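Local atomic coordinates of transglutaminase-like enzymes, putative cysteine protease (Cytophaga hutchinsonii, PDB entry 3ISR), a protein that is a putative cysteine protease of the transglutaminase-like superfamily, probably acting as a hydrolase, though its substrate is not established. Residues Y122-K127 with Q167-D172; L187-C192 with A216-Y221. All blocks are in the same frame, centred on the assembly; numbering follows the deposited sequence.

Contact 1 (Y122-K127 with Q167-D172); sequences YCQSDK and QTSAFD
Tyr122 turns one edge of its ring to the loop 167-169, where the carbonyl O of Gln167 lies in the ring plane, 4.0 Å from Tyr122 CE1, and Ser169 CB sits near the same plane. Thr168 O approaches obliquely, 3.3 Å from Tyr122 CD1. Outside the two segments the ring meets the guanidinium of Arg182 in a cation-pi contact and the imidazole of His186. Over one face of the Phe171 ring lies Lys127 CD, 4.3 Å from the ring centroid, with Lys127 NZ in a cation-pi contact over a face at 4.7 Å from the centroid; Lys127 CB touches Phe171 CE1.

Between these rings, the Gln124 amide stands at 65° to the Phe171 ring. The chain bends at chi2 (97°), which swings CD up against Phe171 CB. Both amide ends are then used: Gln124 NE2 gives a hydrogen bond to Ser169 OG (2.8 Å), which lies in the amide plane, while Phe171 N bonds to Gln124 OE1 (3.1 Å) from above that plane. One residue back, Ala170 N donates almost straight to Tyr122 O (2.8 Å, 174° at the hydrogen).

At the subunit interface, Asp126 forms a salt bridge with Arg121 of the second subunit. Ser169 is at the N-cap position, and its N donates to Asp172 OD2. The whole illustrates a helix start whose first N-H groups are accepted by a loop distant in sequence, through Tyr122 O and Gln124 OE1, with Gln124 centring an inverse gamma turn.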
ATOM      1  N   TYR B 122       7.991  -2.450  10.550  1.00 13.74           N
ATOM      2  CA  TYR B 122       8.658  -1.673   9.502  1.00 12.97           C
ATOM      3  C   TYR B 122       9.551  -2.504   8.593  1.00 13.67           C
ATOM      4  O   TYR B 122      10.248  -1.956   7.751  1.00 12.61           O
ATOM      5  CB  TYR B 122       9.485  -0.555  10.157  1.00 12.89           C
ATOM      6  CG  TYR B 122       8.614   0.326  11.013  1.00 13.05           C
ATOM      7  CD1 TYR B 122       7.692   1.202  10.429  1.00 12.75           C
ATOM      8  CD2 TYR B 122       8.673   0.250  12.409  1.00 11.43           C
ATOM      9  CE1 TYR B 122       6.853   1.998  11.234  1.00 13.07           C
ATOM     10  CE2 TYR B 122       7.860   1.039  13.215  1.00 13.20           C
ATOM     11  CZ  TYR B 122       6.952   1.901  12.621  1.00 14.05           C
ATOM     12  OH  TYR B 122       6.172   2.683  13.428  1.00 17.58           O
ATOM     13  N   CYS B 123       9.543  -3.831   8.768  1.00 14.73           N
ATOM     14  CA  CYS B 123      10.443  -4.708   8.011  1.00 14.26           C
ATOM     15  C   CYS B 123       9.634  -5.907   7.507  1.00 15.55           C
ATOM     16  O   CYS B 123       9.663  -7.001   8.104  1.00 16.10           O
ATOM     17  CB  CYS B 123      11.623  -5.183   8.871  1.00 15.76           C
ATOM     18  SG  CYS B 123      12.581  -3.871   9.646  1.00 15.48           S
ATOM     19  N   GLN B 124       8.902  -5.687   6.405  1.00 14.33           N
ATOM     20  CA  GLN B 124       7.970  -6.698   5.850  1.00 13.87           C
ATOM     21  C   GLN B 124       8.721  -7.674   4.959  1.00 13.79           C
ATOM     22  O   GLN B 124       8.555  -7.707   3.720  1.00 13.04           O
ATOM     23  CB  GLN B 124       6.823  -6.020   5.095  1.00 14.79           C
ATOM     24  CG  GLN B 124       6.070  -4.931   5.904  1.00 12.85           C
ATOM     25  CD  GLN B 124       6.568  -3.526   5.592  1.00 15.77           C
ATOM     26  OE1 GLN B 124       7.776  -3.298   5.395  1.00 14.00           O
ATOM     27  NE2 GLN B 124       5.638  -2.569   5.535  1.00 13.45           N
ATOM     28  N   SER B 125       9.566  -8.474   5.602  1.00 13.38           N
ATOM     29  CA  SER B 125      10.480  -9.355   4.911  1.00 14.16           C
ATOM     30  C   SER B 125       9.712 -10.408   4.150  1.00 13.60           C
ATOM     31  O   SER B 125      10.148 -10.881   3.098  1.00 13.06           O
ATOM     32  CB  SER B 125      11.454 -10.012   5.909  1.00 13.54           C
ATOM     33  OG  SER B 125      10.782 -10.425   7.096  1.00 14.97           O
ATOM     34  N   ASP B 126       8.535 -10.743   4.661  1.00 14.16           N
ATOM     35  CA  ASP B 126       7.698 -11.726   3.987  1.00 14.10           C
ATOM     36  C   ASP B 126       7.145 -11.219   2.642  1.00 14.06           C
ATOM     37  O   ASP B 126       6.738 -12.020   1.824  1.00 15.00           O
ATOM     38  CB  ASP B 126       6.562 -12.192   4.924  1.00 14.77           C
ATOM     39  CG  ASP B 126       5.648 -11.052   5.364  1.00 14.88           C
ATOM     40  OD1 ASP B 126       6.145  -9.980   5.751  1.00 15.06           O
ATOM     41  OD2 ASP B 126       4.414 -11.238   5.321  1.00 15.55           O
ATOM     42  N   LYS B 127       7.105  -9.908   2.416  1.00 13.34           N
ATOM     43  CA  LYS B 127       6.651  -9.375   1.120  1.00 14.15           C
ATOM     44  C   LYS B 127       7.796  -9.172   0.136  1.00 15.20           C
ATOM     45  O   LYS B 127       7.585  -8.745  -1.011  1.00 15.23           O
ATOM     46  CB  LYS B 127       5.914  -8.052   1.308  1.00 14.03           C
ATOM     47  CG  LYS B 127       4.579  -8.213   2.062  1.00 12.98           C
ATOM     48  CD  LYS B 127       3.855  -6.877   2.202  1.00 15.60           C
ATOM     49  CE  LYS B 127       2.582  -6.819   1.373  1.00 16.49           C
ATOM     50  NZ  LYS B 127       1.738  -5.660   1.799  1.00 17.24           N
ATOM     51  N   GLN B 167       5.761   6.457   9.872  1.00 17.11           N
ATOM     52  CA  GLN B 167       4.968   5.366   9.283  1.00 17.10           C
ATOM     53  C   GLN B 167       5.702   4.599   8.192  1.00 16.44           C
ATOM     54  O   GLN B 167       5.326   3.471   7.858  1.00 16.14           O
ATOM     55  CB  GLN B 167       3.618   5.886   8.748  1.00 17.24           C
ATOM     56  CG  GLN B 167       2.689   6.410   9.848  1.00 19.31           C
ATOM     57  CD  GLN B 167       1.296   6.775   9.321  1.00 21.68           C
ATOM     58  OE1 GLN B 167       1.002   6.624   8.132  1.00 23.28           O
ATOM     59  NE2 GLN B 167       0.430   7.239  10.218  1.00 22.23           N
ATOM     60  N   THR B 168       6.745   5.217   7.627  1.00 15.60           N
ATOM     61  CA  THR B 168       7.507   4.634   6.525  1.00 14.62           C
ATOM     62  C   THR B 168       8.194   3.327   6.913  1.00 15.11           C
ATOM     63  O   THR B 168       8.793   3.218   8.002  1.00 14.93           O
ATOM     64  CB  THR B 168       8.584   5.635   6.032  1.00 14.87           C
ATOM     65  OG1 THR B 168       7.987   6.929   5.811  1.00 15.79           O
ATOM     66  CG2 THR B 168       9.251   5.173   4.758  1.00 14.77           C
ATOM     67  N   SER B 169       8.151   2.354   6.009  1.00 14.56           N
ATOM     68  CA  SER B 169       8.698   1.022   6.270  1.00 14.74           C
ATOM     69  C   SER B 169       9.621   0.609   5.146  1.00 15.50           C
ATOM     70  O   SER B 169       9.680   1.261   4.093  1.00 15.04           O
ATOM     71  CB  SER B 169       7.540   0.013   6.351  1.00 15.76           C
ATOM     72  OG  SER B 169       6.866  -0.100   5.093  1.00 15.59           O
ATOM     73  N   ALA B 170      10.302  -0.522   5.336  1.00 15.95           N
ATOM     74  CA  ALA B 170      11.121  -1.096   4.295  1.00 16.39           C
ATOM     75  C   ALA B 170      10.347  -1.280   2.986  1.00 16.14           C
ATOM     76  O   ALA B 170      10.905  -1.055   1.909  1.00 15.20           O
ATOM     77  CB  ALA B 170      11.703  -2.435   4.732  1.00 15.55           C
ATOM     78  N   PHE B 171       9.093  -1.718   3.080  1.00 15.65           N
ATOM     79  CA  PHE B 171       8.290  -1.959   1.878  1.00 16.53           C
ATOM     80  C   PHE B 171       8.075  -0.674   1.080  1.00 16.85           C
ATOM     81  O   PHE B 171       7.995  -0.718  -0.144  1.00 17.85           O
ATOM     82  CB  PHE B 171       6.952  -2.635   2.222  1.00 15.66           C
ATOM     83  CG  PHE B 171       6.220  -3.181   1.032  1.00 17.30           C
ATOM     84  CD1 PHE B 171       6.671  -4.333   0.378  1.00 17.25           C
ATOM     85  CD2 PHE B 171       5.087  -2.534   0.551  1.00 16.18           C
ATOM     86  CE1 PHE B 171       5.987  -4.835  -0.744  1.00 17.97           C
ATOM     87  CE2 PHE B 171       4.394  -3.045  -0.564  1.00 19.33           C
ATOM     88  CZ  PHE B 171       4.854  -4.202  -1.200  1.00 18.64           C
ATOM     89  N   ASP B 172       8.011   0.461   1.772  1.00 16.42           N
ATOM     90  CA  ASP B 172       7.903   1.759   1.108  1.00 15.77           C
ATOM     91  C   ASP B 172       9.233   2.158   0.487  1.00 15.81           C
ATOM     92  O   ASP B 172       9.285   2.561  -0.680  1.00 14.94           O
ATOM     93  CB  ASP B 172       7.450   2.837   2.080  1.00 15.15           C
ATOM     94  CG  ASP B 172       6.155   2.487   2.758  1.00 18.02           C
ATOM     95  OD1 ASP B 172       5.236   2.004   2.062  1.00 17.43           O
ATOM     96  OD2 ASP B 172       6.057   2.699   3.985  1.00 18.11           O
TER

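Contact 2 (L187-C192 with A216-Y221); sequences LGIALC and ACFEAY
Phe218 CG lies between the backbone N and the carbonyl carbon (chi1 75°), and the ring beyond it lies against Gly188 of the helix. From the helix, Cys192 holds SG anti to its carbonyl carbon (chi1 -76°), and this brings the sulfur beside the same ring. Over one face lies Gly188 CA, displaced toward the rim, with a CH-pi distance of 4.1 Å to the ring centroid; its nearest ring atom is Phe218 CE2, 3.8 Å from Gly188 CA. A side chain at position 188 would point at the ring and collide with it, so the absence of CB is what lets the aromatic face settle on the helix backbone. Ile189 N lies over this face as well.

Two flanking contacts complete the fit. Ile189 CG1 rests on Phe218 CB at 3.5 Å, the two side chains running past each other in opposite directions. Cys192 SG approaches obliquely, 3.8 Å from Phe218 CE1, a sulfur-aromatic contact, and also touches Ala220 CB at 4.4 Å. An alanine in place of Phe218 would probably open a gap above Gly188 and leave the Cys192 sulfur without its aromatic partner, although the CB contact with Ile189 could remain.

Helix and strand run nearly parallel, their segment axes 22° apart and 8.2 Å at closest approach. Val146 and Thr150 of helix 142-156 also press on Phe218, while strand 215-222 pairs with strands 199-206 and 225-229, so that the ring is lodged between two helices and an antiparallel sheet.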
ATOM      1  N   LEU B 187      15.387  -1.173   5.845  1.00 15.72           N
ATOM      2  CA  LEU B 187      15.490  -1.882   4.578  1.00 16.15           C
ATOM      3  C   LEU B 187      16.574  -2.980   4.553  1.00 16.27           C
ATOM      4  O   LEU B 187      16.334  -4.083   4.055  1.00 15.62           O
ATOM      5  CB  LEU B 187      15.668  -0.896   3.416  1.00 16.65           C
ATOM      6  CG  LEU B 187      15.721  -1.528   2.024  1.00 17.37           C
ATOM      7  CD1 LEU B 187      14.408  -2.350   1.770  1.00 16.59           C
ATOM      8  CD2 LEU B 187      15.904  -0.422   0.964  1.00 14.53           C
ATOM      9  N   GLY B 188      17.728  -2.712   5.142  1.00 15.78           N
ATOM     10  CA  GLY B 188      18.767  -3.745   5.294  1.00 16.45           C
ATOM     11  C   GLY B 188      18.232  -4.930   6.093  1.00 16.36           C
ATOM     12  O   GLY B 188      18.431  -6.082   5.714  1.00 16.16           O
ATOM     13  N   ILE B 189      17.531  -4.639   7.186  1.00 16.12           N
ATOM     14  CA  ILE B 189      16.964  -5.701   8.046  1.00 15.46           C
ATOM     15  C   ILE B 189      15.966  -6.531   7.255  1.00 15.87           C
ATOM     16  O   ILE B 189      16.030  -7.766   7.261  1.00 14.83           O
ATOM     17  CB  ILE B 189      16.260  -5.110   9.280  1.00 16.93           C
ATOM     18  CG1 ILE B 189      17.282  -4.496  10.236  1.00 14.92           C
ATOM     19  CG2 ILE B 189      15.473  -6.199  10.030  1.00 15.27           C
ATOM     20  CD1 ILE B 189      16.665  -3.478  11.184  1.00 16.40           C
ATOM     21  N   ALA B 190      15.061  -5.860   6.544  1.00 14.73           N
ATOM     22  CA  ALA B 190      14.038  -6.594   5.799  1.00 15.23           C
ATOM     23  C   ALA B 190      14.657  -7.503   4.762  1.00 14.59           C
ATOM     24  O   ALA B 190      14.236  -8.636   4.615  1.00 15.13           O
ATOM     25  CB  ALA B 190      13.036  -5.635   5.130  1.00 14.56           C
ATOM     26  N   LEU B 191      15.634  -6.991   4.021  1.00 15.49           N
ATOM     27  CA  LEU B 191      16.275  -7.791   2.977  1.00 16.00           C
ATOM     28  C   LEU B 191      17.069  -8.954   3.547  1.00 15.75           C
ATOM     29  O   LEU B 191      17.052 -10.044   2.980  1.00 16.12           O
ATOM     30  CB  LEU B 191      17.126  -6.896   2.059  1.00 15.52           C
ATOM     31  CG  LEU B 191      16.335  -5.892   1.196  1.00 15.97           C
ATOM     32  CD1 LEU B 191      17.278  -4.845   0.602  1.00 14.67           C
ATOM     33  CD2 LEU B 191      15.530  -6.595   0.069  1.00 16.18           C
ATOM     34  N   CYS B 192      17.738  -8.750   4.687  1.00 16.17           N
ATOM     35  CA  CYS B 192      18.411  -9.876   5.370  1.00 15.35           C
ATOM     36  C   CYS B 192      17.432 -10.959   5.783  1.00 15.59           C
ATOM     37  O   CYS B 192      17.636 -12.135   5.494  1.00 13.88           O
ATOM     38  CB  CYS B 192      19.111  -9.416   6.633  1.00 15.79           C
ATOM     39  SG  CYS B 192      20.641  -8.552   6.345  1.00 19.41           S
ATOM     40  N   ALA B 216      20.830   5.398  13.346  1.00 14.45           N
ATOM     41  CA  ALA B 216      20.255   4.052  13.287  1.00 15.10           C
ATOM     42  C   ALA B 216      20.935   3.231  12.205  1.00 15.70           C
ATOM     43  O   ALA B 216      21.171   3.731  11.113  1.00 16.84           O
ATOM     44  CB  ALA B 216      18.721   4.131  13.027  1.00 14.21           C
ATOM     45  N   CYS B 217      21.249   1.971  12.512  1.00 15.04           N
ATOM     46  CA  CYS B 217      21.713   1.040  11.512  1.00 15.58           C
ATOM     47  C   CYS B 217      21.250  -0.364  11.883  1.00 14.80           C
ATOM     48  O   CYS B 217      20.224  -0.529  12.552  1.00 13.83           O
ATOM     49  CB  CYS B 217      23.217   1.145  11.294  1.00 16.80           C
ATOM     50  SG  CYS B 217      24.167   1.042  12.797  1.00 20.67           S
ATOM     51  N   PHE B 218      21.951  -1.384  11.414  1.00 14.57           N
ATOM     52  CA  PHE B 218      21.475  -2.731  11.697  1.00 14.63           C
ATOM     53  C   PHE B 218      22.609  -3.714  11.937  1.00 15.12           C
ATOM     54  O   PHE B 218      23.772  -3.425  11.609  1.00 14.87           O
ATOM     55  CB  PHE B 218      20.505  -3.216  10.600  1.00 14.64           C
ATOM     56  CG  PHE B 218      21.162  -3.605   9.293  1.00 14.71           C
ATOM     57  CD1 PHE B 218      21.430  -4.943   9.003  1.00 15.00           C
ATOM     58  CD2 PHE B 218      21.447  -2.649   8.326  1.00 14.68           C
ATOM     59  CE1 PHE B 218      22.030  -5.299   7.776  1.00 16.51           C
ATOM     60  CE2 PHE B 218      22.035  -2.986   7.132  1.00 13.58           C
ATOM     61  CZ  PHE B 218      22.311  -4.304   6.838  1.00 15.12           C
ATOM     62  N   GLU B 219      22.269  -4.863  12.521  1.00 14.84           N
ATOM     63  CA  GLU B 219      23.237  -5.917  12.761  1.00 14.99           C
ATOM     64  C   GLU B 219      22.654  -7.204  12.233  1.00 14.75           C
ATOM     65  O   GLU B 219      21.453  -7.408  12.311  1.00 14.45           O
ATOM     66  CB  GLU B 219      23.542  -6.050  14.255  1.00 15.74           C
ATOM     67  CG  GLU B 219      24.225  -4.799  14.868  1.00 17.65           C
ATOM     68  CD  GLU B 219      24.344  -4.894  16.385  1.00 21.20           C
ATOM     69  OE1 GLU B 219      23.331  -5.218  17.039  1.00 23.44           O
ATOM     70  OE2 GLU B 219      25.444  -4.642  16.934  1.00 22.64           O
ATOM     71  N   ALA B 220      23.495  -8.018  11.610  1.00 14.12           N
ATOM     72  CA  ALA B 220      23.077  -9.323  11.116  1.00 14.31           C
ATOM     73  C   ALA B 220      23.804 -10.383  11.912  1.00 14.30           C
ATOM     74  O   ALA B 220      24.974 -10.204  12.264  1.00 14.35           O
ATOM     75  CB  ALA B 220      23.402  -9.471   9.630  1.00 15.19           C
ATOM     76  N   TYR B 221      23.144 -11.512  12.149  1.00 14.52           N
ATOM     77  CA  TYR B 221      23.770 -12.563  12.938  1.00 15.07           C
ATOM     78  C   TYR B 221      24.449 -13.524  11.999  1.00 15.26           C
ATOM     79  O   TYR B 221      23.781 -14.278  11.279  1.00 15.23           O
ATOM     80  CB  TYR B 221      22.730 -13.279  13.788  1.00 14.93           C
ATOM     81  CG  TYR B 221      23.301 -14.195  14.837  1.00 15.82           C
ATOM     82  CD1 TYR B 221      23.777 -13.683  16.055  1.00 16.56           C
ATOM     83  CD2 TYR B 221      23.335 -15.572  14.637  1.00 14.56           C
ATOM     84  CE1 TYR B 221      24.290 -14.529  17.052  1.00 16.45           C
ATOM     85  CE2 TYR B 221      23.839 -16.431  15.641  1.00 15.70           C
ATOM     86  CZ  TYR B 221      24.302 -15.893  16.836  1.00 15.42           C
ATOM     87  OH  TYR B 221      24.794 -16.727  17.823  1.00 16.93           O
TER

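In the fold
Contact 2 belongs to the buried core, where helix 181-194 lies on an antiparallel sheet, as in the helix-on-sheet core of transglutaminase-like enzymes. Contact 1 is only partly buried: it ties the loop ahead of helix 129-136 to the start of helix 170-176, and other subunits come within reach of it. The chemistry follows: contact 1 relies on hydrogen bonds and a cation over a ring, whereas contact 2 is an apolar fit without a hydrogen bond between its segments. Although they share no segment, they touch through helix 181-194, with Ala170 CB 3.5 Å from Ala190 CB and Cys123 SG 3.7 Å from Ile189 CG2. One side of helix 181-194 faces the sheet, and another meets both segments of contact 1.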